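Side-chain contacts in rifin (Plasmodium falciparum, PDB 7JZK), which binds, through its V2 domain, the collagen receptor LAIR1, present here as the LAIR1 ectodomain derived from the antibody MGD21: residues G33-Y38 with T47-F52; S66-Q71 with Q86-V91; L95-D100 with K109-G114. All blocks are in the same frame, centred on the assembly; numbering follows the deposited sequence.

Interaction 1 (G33-Y38 with T47-F52). With NAG (2-acetamido-2-deoxy-beta-D-glucopyranose), chain E.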
# COMPACT_ATOMS: atom_id res chain seq x y z
N GLY B 33 -1.70 -5.36 -20.58
CA GLY B 33 -0.34 -5.84 -20.48
C GLY B 33 0.56 -4.90 -19.71
O GLY B 33 1.38 -5.34 -18.91
N ALA B 34 0.43 -3.59 -19.95
CA ALA B 34 1.29 -2.64 -19.26
C ALA B 34 1.05 -2.65 -17.74
O ALA B 34 2.00 -2.67 -16.95
CB ALA B 34 1.08 -1.24 -19.84
N LEU B 35 -0.22 -2.72 -17.32
CA LEU B 35 -0.54 -2.75 -15.89
C LEU B 35 -0.10 -4.06 -15.25
O LEU B 35 0.43 -4.06 -14.13
CB LEU B 35 -2.03 -2.60 -15.70
CG LEU B 35 -2.58 -1.29 -16.22
CD1 LEU B 35 -4.07 -1.38 -16.06
CD2 LEU B 35 -1.95 -0.18 -15.42
N LYS B 36 -0.26 -5.16 -15.97
CA LYS B 36 0.13 -6.46 -15.46
C LYS B 36 1.64 -6.55 -15.30
O LYS B 36 2.15 -7.04 -14.29
CB LYS B 36 -0.37 -7.55 -16.41
CG LYS B 36 -0.84 -8.86 -15.77
CD LYS B 36 -1.00 -10.00 -16.78
CE LYS B 36 -2.08 -9.70 -17.77
NZ LYS B 36 -3.21 -8.98 -17.14
N ARG B 37 2.37 -6.10 -16.30
CA ARG B 37 3.82 -6.17 -16.28
C ARG B 37 4.43 -5.17 -15.30
O ARG B 37 5.54 -5.41 -14.80
CB ARG B 37 4.35 -6.01 -17.71
CG ARG B 37 3.96 -7.21 -18.62
CD ARG B 37 4.22 -6.97 -20.12
NE ARG B 37 5.61 -6.66 -20.43
CZ ARG B 37 6.00 -5.86 -21.42
NH1 ARG B 37 7.30 -5.65 -21.62
NH2 ARG B 37 5.10 -5.26 -22.21
N TYR B 38 3.76 -4.05 -15.03
CA TYR B 38 4.36 -3.06 -14.14
C TYR B 38 3.93 -3.24 -12.70
O TYR B 38 4.73 -3.03 -11.79
CB TYR B 38 4.00 -1.64 -14.59
CG TYR B 38 4.80 -0.55 -13.92
CD1 TYR B 38 4.46 -0.08 -12.66
CD2 TYR B 38 5.91 -0.01 -14.54
CE1 TYR B 38 5.21 0.90 -12.03
CE2 TYR B 38 6.66 0.97 -13.94
CZ TYR B 38 6.31 1.43 -12.68
OH TYR B 38 7.05 2.41 -12.08
N THR B 47 -12.52 -7.42 -10.01
CA THR B 47 -12.84 -8.06 -11.29
C THR B 47 -11.58 -8.16 -12.12
O THR B 47 -10.62 -7.46 -11.81
CB THR B 47 -14.01 -7.35 -11.97
OG1 THR B 47 -14.57 -8.28 -12.89
CG2 THR B 47 -13.62 -6.05 -12.63
N SER B 48 -11.60 -9.01 -13.13
CA SER B 48 -10.44 -9.20 -14.01
C SER B 48 -10.18 -7.90 -14.75
O SER B 48 -11.10 -7.12 -14.89
CB SER B 48 -10.68 -10.33 -14.96
OG SER B 48 -11.52 -9.94 -16.02
N LEU B 49 -8.95 -7.70 -15.19
CA LEU B 49 -8.61 -6.44 -15.87
C LEU B 49 -9.35 -6.38 -17.20
O LEU B 49 -9.72 -5.27 -17.60
CB LEU B 49 -7.10 -6.46 -16.12
CG LEU B 49 -6.29 -5.31 -15.52
CD1 LEU B 49 -6.73 -5.02 -14.10
CD2 LEU B 49 -4.81 -5.63 -15.55
N LYS B 50 -9.61 -7.53 -17.84
CA LYS B 50 -10.44 -7.45 -19.05
C LYS B 50 -11.86 -7.05 -18.69
O LYS B 50 -12.45 -6.20 -19.36
CB LYS B 50 -10.47 -8.80 -19.80
CG LYS B 50 -11.43 -8.85 -21.00
CD LYS B 50 -11.43 -10.26 -21.69
CE LYS B 50 -11.94 -10.25 -23.17
NZ LYS B 50 -11.08 -9.37 -24.07
N SER B 51 -12.41 -7.62 -17.63
CA SER B 51 -13.74 -7.22 -17.15
C SER B 51 -13.73 -5.80 -16.63
O SER B 51 -14.71 -5.06 -16.79
CB SER B 51 -14.19 -8.18 -16.05
OG SER B 51 -15.27 -7.68 -15.26
N PHE B 52 -12.62 -5.38 -16.03
CA PHE B 52 -12.50 -4.03 -15.50
C PHE B 52 -12.58 -3.00 -16.61
O PHE B 52 -13.16 -1.92 -16.42
CB PHE B 52 -11.18 -3.87 -14.73
CG PHE B 52 -10.91 -2.46 -14.26
CD1 PHE B 52 -10.27 -1.56 -15.08
CD2 PHE B 52 -11.27 -2.05 -12.99
CE1 PHE B 52 -10.01 -0.27 -14.66
CE2 PHE B 52 -11.00 -0.74 -12.56
CZ PHE B 52 -10.37 0.14 -13.40
C1 NAG E . -15.51 -1.02 -8.91
C2 NAG E . -16.25 -0.94 -10.19
C3 NAG E . -17.51 -0.15 -9.99
C4 NAG E . -18.35 -0.71 -8.84
C5 NAG E . -17.52 -1.09 -7.60
C6 NAG E . -18.28 -2.04 -6.70
C7 NAG E . -15.01 -1.05 -12.28
C8 NAG E . -14.22 -0.30 -13.30
N2 NAG E . -15.47 -0.35 -11.25
O3 NAG E . -18.23 -0.19 -11.22
O4 NAG E . -19.17 0.36 -8.41
O5 NAG E . -16.28 -1.74 -7.95
O6 NAG E . -17.53 -2.29 -5.52
O7 NAG E . -15.18 -2.26 -12.36

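Interaction 2 (S66-Q71 with Q86-V91)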
# COMPACT_ATOMS: atom_id res chain seq x y z
N SER B 66 -6.89 5.62 -9.18
CA SER B 66 -7.60 5.55 -7.92
C SER B 66 -7.91 4.11 -7.54
O SER B 66 -7.79 3.73 -6.37
CB SER B 66 -8.86 6.41 -7.99
OG SER B 66 -9.87 6.02 -7.06
N ALA B 67 -8.27 3.27 -8.51
CA ALA B 67 -8.55 1.87 -8.20
C ALA B 67 -7.29 1.12 -7.77
O ALA B 67 -7.34 0.29 -6.85
CB ALA B 67 -9.19 1.18 -9.42
N ILE B 68 -6.16 1.41 -8.41
CA ILE B 68 -4.92 0.76 -8.04
C ILE B 68 -4.49 1.21 -6.65
O ILE B 68 -4.06 0.39 -5.83
CB ILE B 68 -3.84 1.02 -9.11
CG1 ILE B 68 -4.16 0.24 -10.41
CG2 ILE B 68 -2.45 0.66 -8.57
CD1 ILE B 68 -3.22 0.52 -11.57
N ASP B 69 -4.66 2.50 -6.34
CA ASP B 69 -4.34 3.03 -5.02
C ASP B 69 -5.18 2.35 -3.96
O ASP B 69 -4.67 1.90 -2.94
CB ASP B 69 -4.58 4.54 -4.97
CG ASP B 69 -4.46 5.13 -3.55
OD1 ASP B 69 -5.45 5.06 -2.78
OD2 ASP B 69 -3.42 5.70 -3.19
N THR B 70 -6.47 2.24 -4.19
CA THR B 70 -7.35 1.64 -3.20
C THR B 70 -6.96 0.18 -2.98
O THR B 70 -6.85 -0.28 -1.83
CB THR B 70 -8.80 1.77 -3.70
OG1 THR B 70 -9.09 3.15 -3.94
CG2 THR B 70 -9.77 1.27 -2.66
N GLN B 71 -6.64 -0.54 -4.05
CA GLN B 71 -6.23 -1.96 -3.94
C GLN B 71 -4.89 -2.08 -3.21
O GLN B 71 -4.77 -2.97 -2.37
CB GLN B 71 -6.21 -2.59 -5.33
CG GLN B 71 -5.98 -4.09 -5.33
CD GLN B 71 -6.48 -4.68 -6.63
OE1 GLN B 71 -7.63 -4.52 -7.00
NE2 GLN B 71 -5.60 -5.37 -7.33
N GLN B 86 3.36 -10.32 -3.15
CA GLN B 86 4.43 -9.40 -2.71
C GLN B 86 4.88 -8.45 -3.83
O GLN B 86 5.20 -7.32 -3.51
CB GLN B 86 5.55 -10.22 -2.10
CG GLN B 86 5.09 -11.06 -0.91
CD GLN B 86 5.39 -10.37 0.39
OE1 GLN B 86 6.33 -9.59 0.50
NE2 GLN B 86 4.60 -10.68 1.41
N ALA B 87 4.93 -8.89 -5.07
CA ALA B 87 5.44 -8.08 -6.19
C ALA B 87 4.64 -6.79 -6.36
O ALA B 87 5.24 -5.77 -6.71
CB ALA B 87 5.43 -8.89 -7.44
N PHE B 88 3.34 -6.87 -6.19
CA PHE B 88 2.48 -5.68 -6.25
C PHE B 88 2.85 -4.68 -5.16
O PHE B 88 3.06 -3.51 -5.43
CB PHE B 88 1.01 -6.11 -6.10
CG PHE B 88 0.02 -4.98 -6.13
CD1 PHE B 88 0.14 -3.93 -7.03
CD2 PHE B 88 -1.07 -4.99 -5.28
CE1 PHE B 88 -0.81 -2.90 -7.07
CE2 PHE B 88 -2.02 -3.95 -5.30
CZ PHE B 88 -1.88 -2.91 -6.20
N CYS B 89 3.02 -5.16 -3.93
CA CYS B 89 3.40 -4.26 -2.84
C CYS B 89 4.82 -3.73 -3.04
O CYS B 89 5.08 -2.57 -2.75
CB CYS B 89 3.27 -5.03 -1.52
SG CYS B 89 1.63 -5.82 -1.38
N ASP B 90 5.68 -4.53 -3.66
CA ASP B 90 7.07 -4.16 -3.92
C ASP B 90 7.18 -2.91 -4.79
O ASP B 90 8.20 -2.22 -4.74
CB ASP B 90 7.78 -5.37 -4.59
CG ASP B 90 9.27 -5.12 -4.88
OD1 ASP B 90 9.61 -4.79 -6.04
OD2 ASP B 90 10.11 -5.26 -3.95
N VAL B 91 6.12 -2.59 -5.55
CA VAL B 91 6.10 -1.38 -6.37
C VAL B 91 6.25 -0.13 -5.53
O VAL B 91 6.79 0.89 -6.00
CB VAL B 91 4.80 -1.34 -7.21
CG1 VAL B 91 4.71 -0.05 -8.04
CG2 VAL B 91 4.76 -2.55 -8.10

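Interaction 3 (L95-D100 with K109-G114)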
# COMPACT_ATOMS: atom_id res chain seq x y z
N LEU B 95 8.40 3.23 -6.62
CA LEU B 95 7.89 4.60 -6.65
C LEU B 95 8.35 5.43 -5.46
O LEU B 95 7.73 6.47 -5.21
CB LEU B 95 6.36 4.59 -6.72
CG LEU B 95 5.78 3.81 -7.91
CD1 LEU B 95 4.26 3.86 -7.96
CD2 LEU B 95 6.39 4.34 -9.19
N ARG B 96 9.37 4.98 -4.72
CA ARG B 96 9.88 5.65 -3.52
C ARG B 96 8.74 6.04 -2.59
O ARG B 96 8.66 7.16 -2.07
CB ARG B 96 10.77 6.86 -3.86
CG ARG B 96 12.16 6.47 -4.40
CD ARG B 96 12.55 7.31 -5.61
NE ARG B 96 11.71 6.98 -6.75
CZ ARG B 96 11.87 7.48 -7.97
NH1 ARG B 96 11.05 7.12 -8.96
NH2 ARG B 96 12.85 8.35 -8.21
N ILE B 97 7.84 5.08 -2.36
CA ILE B 97 6.72 5.29 -1.46
C ILE B 97 7.03 4.78 -0.05
O ILE B 97 6.38 5.20 0.92
CB ILE B 97 5.44 4.63 -2.01
CG1 ILE B 97 5.11 5.13 -3.40
CG2 ILE B 97 4.24 4.90 -1.13
CD1 ILE B 97 3.86 4.48 -3.94
N VAL B 98 8.03 3.91 0.09
CA VAL B 98 8.34 3.37 1.40
C VAL B 98 9.02 4.47 2.20
O VAL B 98 9.68 5.36 1.65
CB VAL B 98 9.24 2.13 1.27
CG1 VAL B 98 8.53 1.06 0.46
CG2 VAL B 98 10.53 2.48 0.57
N ALA B 99 8.81 4.45 3.51
CA ALA B 99 9.34 5.52 4.35
C ALA B 99 10.85 5.45 4.35
O ALA B 99 11.44 4.38 4.52
CB ALA B 99 8.79 5.40 5.77
N ASP B 100 11.50 6.59 4.18
CA ASP B 100 12.95 6.63 4.23
C ASP B 100 13.28 7.70 5.27
O ASP B 100 12.81 8.85 5.15
CB ASP B 100 13.49 6.90 2.81
CG ASP B 100 15.00 6.76 2.68
OD1 ASP B 100 15.69 6.25 3.60
OD2 ASP B 100 15.51 7.11 1.59
N LYS B 109 -0.94 7.71 -3.91
CA LYS B 109 -1.86 8.00 -5.01
C LYS B 109 -1.17 8.80 -6.10
O LYS B 109 -1.34 8.53 -7.28
CB LYS B 109 -3.08 8.77 -4.47
CG LYS B 109 -4.39 8.66 -5.25
CD LYS B 109 -5.54 9.20 -4.40
CE LYS B 109 -6.90 9.01 -5.05
NZ LYS B 109 -7.97 9.59 -4.19
N ASP B 110 -0.38 9.79 -5.72
CA ASP B 110 0.33 10.63 -6.68
C ASP B 110 1.39 9.85 -7.46
O ASP B 110 1.48 9.97 -8.68
CB ASP B 110 0.92 11.84 -5.94
CG ASP B 110 -0.18 12.67 -5.26
OD1 ASP B 110 -1.33 12.61 -5.73
OD2 ASP B 110 0.06 13.31 -4.21
N ALA B 111 2.17 9.02 -6.79
CA ALA B 111 3.17 8.23 -7.49
C ALA B 111 2.50 7.23 -8.44
O ALA B 111 2.95 7.03 -9.57
CB ALA B 111 4.08 7.51 -6.47
N ILE B 112 1.39 6.65 -8.02
CA ILE B 112 0.67 5.73 -8.88
C ILE B 112 0.16 6.48 -10.10
O ILE B 112 0.21 5.96 -11.21
CB ILE B 112 -0.47 5.06 -8.11
CG1 ILE B 112 0.12 4.22 -6.99
CG2 ILE B 112 -1.36 4.20 -9.07
CD1 ILE B 112 -0.90 3.76 -6.00
N THR B 113 -0.35 7.69 -9.91
CA THR B 113 -0.86 8.51 -11.00
C THR B 113 0.23 8.79 -12.01
O THR B 113 0.05 8.59 -13.21
CB THR B 113 -1.44 9.82 -10.42
OG1 THR B 113 -2.58 9.52 -9.59
CG2 THR B 113 -1.85 10.81 -11.51
N GLY B 114 1.41 9.17 -11.54
CA GLY B 114 2.50 9.39 -12.48
C GLY B 114 2.88 8.12 -13.22
O GLY B 114 3.12 8.15 -14.44

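Interaction 1 (G33-Y38 with T47-F52)
Leu-35, on helix 13-39, meets the branched end of Leu-49 with its CB, which lies 4.1 Å from Leu-49 CD2. The same side chain also packs on Ile-64 and Ile-68 of helix 61-75. One residue on, Lys-36 follows a bent course, folded at chi3 and chi4, that carries its end past Leu-49 in the opposite direction and leaves NZ 4.0 Å from Leu-49 CD2. Leu-49 CD2 thus touches both Leu-35 CB and Lys-36 NZ, and no hydrogen bond crosses the contact.

Leu-49 opens its own short helix, and Ser-48 is the N-cap: Ser-48 OG accepts from Ser-51 N at 3.0 Å with an N-H...O angle of 161°. From this helix Phe-52 turns to the N-acetylglucosamine; NAG C8, the acetyl methyl, sits over one ring face, 3.3 Å from Phe-52 CE2. In this part of the V2 domain a two-stranded antiparallel hairpin (43-44/47-48) links helix 13-39 to the N-capped helix 49-55, which packs back on the first helix through Leu-49.

Interaction 2 (S66-Q71 with Q86-V91)
Phe-88 reaches from helix 86-94 to helix 61-75 and is by a wide margin the main buried residue of the contact, its far ring edge set between Ile-68 and Gln-71. With CG anti to the backbone N (chi1 179°), the ring is carried out to the turn holding Ile-68 and Gln-71. Phe-88 CZ faces the carbonyl of Ile-68, with Ile-68 O near the ring plane and 4.0 Å from CZ. On one flank of that tip, Phe-88 CE1 lies 4.2 Å from the methyl Ile-68 CG2, the two side chains meeting at a slant. On the other flank Phe-88 CE2 is 4.0 Å from Gln-71 CG. Phe-39, on helix 13-39, and Ile-41, in the loop after it, also pack on Phe-88.

The contact belongs to the helical core of the V2 domain, and it is backed by the disulfide between Cys-89, next to Phe-88, and Cys-76. This bond fastens helix 86-94 to the residue that follows helix 61-75, beside the ring contact.

Gln-71 runs across Phe-88 at about a right angle, its chain extended beyond CG, and its amide plane stands 76° from the ring. Its CG makes the closest side-chain approach to the ring. The amide is held at both ends by the hairpin, with NE2 bonded to Asn-43 O and OE1 to Asn-45 N, which should fix its rotation. At the start of the second segment, Gln-86 OE1 is hydrogen-bonded to Tyr-43 OH of the LAIR1 chain.

Interaction 3 (L95-D100 with K109-G114)
The Schellman motif that ends helix 86-94 places Leu-95 and Ile-97 against Ala-111 of helix 108-126. Arg-96, with a positive phi of 48°, is its C-prime residue, and the turn closes with Ile-97 N bonded to Arg-92 O and Arg-96 N to Lys-93 O. The chain thereby leaves the helix with two apolar side chains, one on each side of Arg-96, meeting the same partner.

Ala-111 CB is the focus of the contact. Leu-95 CB approaches to 3.7 Å from Ala-111 CB, and Ile-97 CD1 to 4.0 Å from that same methyl, which is thus bordered by both residues of the turn. The small side chain lets the turn come close: the CA atoms of Leu-95 and Ala-111 are only 6.0 Å apart. Leu-95 then passes over the backbone of the helix. With CG anti to the carbonyl carbon (chi1 -56°) and an extended chi2, its CD1 settles against the peptide between Ala-111 and Ile-112, 3.8 Å from Ala-111 O and 4.0 Å from Ile-112 N. It also comes within 4.3 Å of Ile-112 CG1. No hydrogen bond crosses the contact.

The loop also forms part of the LAIR1 interface: Ile-97 packs on Tyr-45, Val-98 on Asn-42 and Ala-99 on Trp-86, all of the LAIR1 chain. Within the rifin chain, Ile-112 packs on Ile-68 and Asp-69 of helix 61-75; helix 108-126 thus meets helix 61-75 through Ile-112 and the turn after helix 86-94 chiefly through Ala-111, on different faces.

How the interactions relate
The three contacts follow one another along the chain, each closing before the next opens. Interactions 1 and 2 have centres about 12 Å apart and meet where helix 13-39 packs on helix 61-75, Leu-35 CD2 lying 4.1 Å from Ile-68 CD1. Interactions 2 and 3, about 10 Å apart, join through Ile-68 CG2 and Ile-112 CG2, separated by 3.7 Å. Ile-68 therefore packs on residues of all three. Although the centres of interactions 1 and 3 are about 20 Å apart, Tyr-38 still touches Leu-95. Interactions 1 and 2 are buried contacts of the helical core, and interaction 3 extends the packing to its partly exposed side, with interactions 2 and 3 bordering the surface that meets LAIR1.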